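Local coordinates for protein Medium/long-chain acyl-CoA thioesterase YigI (Shewanella oneidensis, PDB 3E8P) that probably hydrolyses medium- and long-chain fatty acyl-CoA thioesters to free fatty acids and CoA, as a member of the hotdog-fold thioesterases, at residues A[21-26]-A[81-86]. Residues are numbered along the deposited sequence; the frame is centred on the assembly and turned at random.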
ATOM      1  N   LYS A  21      14.681  21.850  16.441  1.00 55.33           N
ATOM      2  CA  LYS A  21      14.676  23.204  15.904  1.00 56.38           C
ATOM      3  C   LYS A  21      15.603  23.276  14.694  1.00 55.31           C
ATOM      4  O   LYS A  21      15.317  23.967  13.716  1.00 54.67           O
ATOM      5  CB  LYS A  21      15.125  24.212  16.969  1.00 58.73           C
ATOM      6  CG  LYS A  21      14.973  25.670  16.534  1.00 62.30           C
ATOM      7  CD  LYS A  21      15.411  26.657  17.617  1.00 65.62           C
ATOM      8  CE  LYS A  21      14.466  26.662  18.814  1.00 67.10           C
ATOM      9  NZ  LYS A  21      14.841  27.714  19.811  1.00 68.31           N
ATOM     10  N   ARG A  22      16.715  22.553  14.768  1.00 54.95           N
ATOM     11  CA  ARG A  22      17.683  22.516  13.678  1.00 54.74           C
ATOM     12  C   ARG A  22      17.059  21.813  12.468  1.00 52.69           C
ATOM     13  O   ARG A  22      17.147  22.301  11.343  1.00 52.39           O
ATOM     14  CB  ARG A  22      18.947  21.772  14.129  1.00 57.24           C
ATOM     15  CG  ARG A  22      19.946  21.463  13.015  1.00 60.82           C
ATOM     16  CD  ARG A  22      20.728  22.694  12.572  1.00 64.79           C
ATOM     17  NE  ARG A  22      21.316  22.522  11.241  1.00 67.16           N
ATOM     18  CZ  ARG A  22      22.201  21.582  10.917  1.00 68.50           C
ATOM     19  NH1 ARG A  22      22.625  20.715  11.828  1.00 69.27           N
ATOM     20  NH2 ARG A  22      22.652  21.500   9.672  1.00 68.56           N
ATOM     21  N   VAL A  23      16.423  20.670  12.710  1.00 50.44           N
ATOM     22  CA  VAL A  23      15.790  19.911  11.640  1.00 49.74           C
ATOM     23  C   VAL A  23      14.662  20.696  10.978  1.00 48.19           C
ATOM     24  O   VAL A  23      14.509  20.659   9.759  1.00 46.06           O
ATOM     25  CB  VAL A  23      15.224  18.576  12.161  1.00 49.98           C
ATOM     26  CG1 VAL A  23      14.523  17.838  11.034  1.00 52.07           C
ATOM     27  CG2 VAL A  23      16.343  17.723  12.725  1.00 49.46           C
ATOM     28  N   ALA A  24      13.876  21.405  11.784  1.00 47.65           N
ATOM     29  CA  ALA A  24      12.767  22.203  11.266  1.00 47.21           C
ATOM     30  C   ALA A  24      13.285  23.283  10.320  1.00 47.28           C
ATOM     31  O   ALA A  24      12.671  23.568   9.292  1.00 46.53           O
ATOM     32  CB  ALA A  24      11.995  22.842  12.421  1.00 45.06           C
ATOM     33  N   GLU A  25      14.425  23.869  10.674  1.00 47.63           N
ATOM     34  CA  GLU A  25      15.051  24.923   9.875  1.00 49.62           C
ATOM     35  C   GLU A  25      15.506  24.410   8.512  1.00 47.53           C
ATOM     36  O   GLU A  25      15.292  25.065   7.490  1.00 47.36           O
ATOM     37  CB  GLU A  25      16.259  25.498  10.618  1.00 51.87           C
ATOM     38  CG  GLU A  25      16.288  27.021  10.721  1.00 59.20           C
ATOM     39  CD  GLU A  25      16.442  27.728   9.377  1.00 62.10           C
ATOM     40  OE1 GLU A  25      15.448  27.817   8.622  1.00 63.62           O
ATOM     41  OE2 GLU A  25      17.564  28.198   9.078  1.00 64.21           O
ATOM     42  N   VAL A  26      16.143  23.246   8.500  1.00 45.24           N
ATOM     43  CA  VAL A  26      16.617  22.676   7.245  1.00 46.00           C
ATOM     44  C   VAL A  26      15.463  22.409   6.279  1.00 44.93           C
ATOM     45  O   VAL A  26      15.529  22.787   5.114  1.00 44.07           O
ATOM     46  CB  VAL A  26      17.389  21.353   7.474  1.00 47.13           C
ATOM     47  CG1 VAL A  26      17.887  20.810   6.146  1.00 46.64           C
ATOM     48  CG2 VAL A  26      18.561  21.582   8.416  1.00 48.02           C
ATOM     49  N   GLY A  81       5.234  12.578   7.216  1.00 23.46           N
ATOM     50  CA  GLY A  81       5.573  11.263   7.736  1.00 23.90           C
ATOM     51  C   GLY A  81       7.020  11.126   8.181  1.00 26.12           C
ATOM     52  O   GLY A  81       7.300  10.511   9.209  1.00 25.38           O
ATOM     53  N   GLY A  82       7.938  11.695   7.407  1.00 26.54           N
ATOM     54  CA  GLY A  82       9.346  11.618   7.753  1.00 26.88           C
ATOM     55  C   GLY A  82       9.657  12.359   9.039  1.00 26.62           C
ATOM     56  O   GLY A  82      10.337  11.833   9.911  1.00 26.66           O
ATOM     57  N   LEU A  83       9.154  13.582   9.153  1.00 27.09           N
ATOM     58  CA  LEU A  83       9.370  14.395  10.342  1.00 27.28           C
ATOM     59  C   LEU A  83       8.686  13.780  11.569  1.00 28.98           C
ATOM     60  O   LEU A  83       9.206  13.866  12.688  1.00 30.13           O
ATOM     61  CB  LEU A  83       8.870  15.824  10.094  1.00 27.61           C
ATOM     62  CG  LEU A  83       9.728  16.607   9.085  1.00 29.57           C
ATOM     63  CD1 LEU A  83       9.028  17.890   8.633  1.00 29.92           C
ATOM     64  CD2 LEU A  83      11.063  16.922   9.736  1.00 31.30           C
ATOM     65  N   THR A  84       7.534  13.148  11.352  1.00 28.19           N
ATOM     66  CA  THR A  84       6.789  12.500  12.428  1.00 27.84           C
ATOM     67  C   THR A  84       7.623  11.318  12.922  1.00 29.32           C
ATOM     68  O   THR A  84       7.756  11.084  14.122  1.00 29.08           O
ATOM     69  CB  THR A  84       5.417  11.947  11.929  1.00 28.64           C
ATOM     70  OG1 THR A  84       4.594  13.030  11.453  1.00 25.84           O
ATOM     71  CG2 THR A  84       4.695  11.176  13.062  1.00 23.55           C
ATOM     72  N   ALA A  85       8.183  10.578  11.976  1.00 29.89           N
ATOM     73  CA  ALA A  85       8.999   9.425  12.301  1.00 29.17           C
ATOM     74  C   ALA A  85      10.231   9.847  13.095  1.00 29.90           C
ATOM     75  O   ALA A  85      10.558   9.227  14.102  1.00 31.31           O
ATOM     76  CB  ALA A  85       9.409   8.702  11.022  1.00 25.94           C
ATOM     77  N   PHE A  86      10.904  10.903  12.649  1.00 31.03           N
ATOM     78  CA  PHE A  86      12.111  11.387  13.321  1.00 34.27           C
ATOM     79  C   PHE A  86      11.822  11.924  14.730  1.00 33.50           C
ATOM     80  O   PHE A  86      12.614  11.732  15.643  1.00 35.58           O
ATOM     81  CB  PHE A  86      12.797  12.478  12.477  1.00 34.29           C
ATOM     82  CG  PHE A  86      14.191  12.821  12.940  1.00 35.47           C
ATOM     83  CD1 PHE A  86      15.229  11.897  12.817  1.00 37.22           C
ATOM     84  CD2 PHE A  86      14.464  14.057  13.517  1.00 37.11           C
ATOM     85  CE1 PHE A  86      16.521  12.198  13.263  1.00 35.34           C
ATOM     86  CE2 PHE A  86      15.753  14.370  13.968  1.00 38.45           C
ATOM     87  CZ  PHE A  86      16.781  13.437  13.839  1.00 38.06           C
TER
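Val23 is the residue of 21-26 whose side chain meets 81-86, a part of helix 70-90, and its two methyl groups divide the work between Leu83 and Phe86. The Val23 side chain leaves its helix directed at 81-86, with CG1 anti to the backbone N (chi1 178°) and CG2 beside that nitrogen, so that the two branches reach residues about one turn apart on the facing helix. CG1 meets the CD2 branch of Leu83 at 3.8 Å, the two side chains passing alongside one another in opposite directions. CG2 comes to 3.6 Å from CE2 of the Phe86 ring, approaching it obliquely. Phe86 carries its CG anti to its own backbone N (chi1 -168°), which sends the ring out toward 21-26.

No hydrogen bond links the two segments; contact is made by these apolar groups alone, and the CA atoms of Val23 and Leu83 remain 8.6 Å apart. All three touching residues are buried. Leu105 of helix 98-107 touches both Val23 and Phe86, as does Tyr44 of strand 40-44, whose OH also hydrogen-bonds to Leu83 O. One residue further along, Ala24 leans on Ile41 and Tyr44 of the same strand.

The contact thus fastens the N-terminal helix 14-29 to helix 70-90, the long helix wrapped by the antiparallel sheet as the 'sausage' of the hotdog fold characteristic of the thioesterase superfamily.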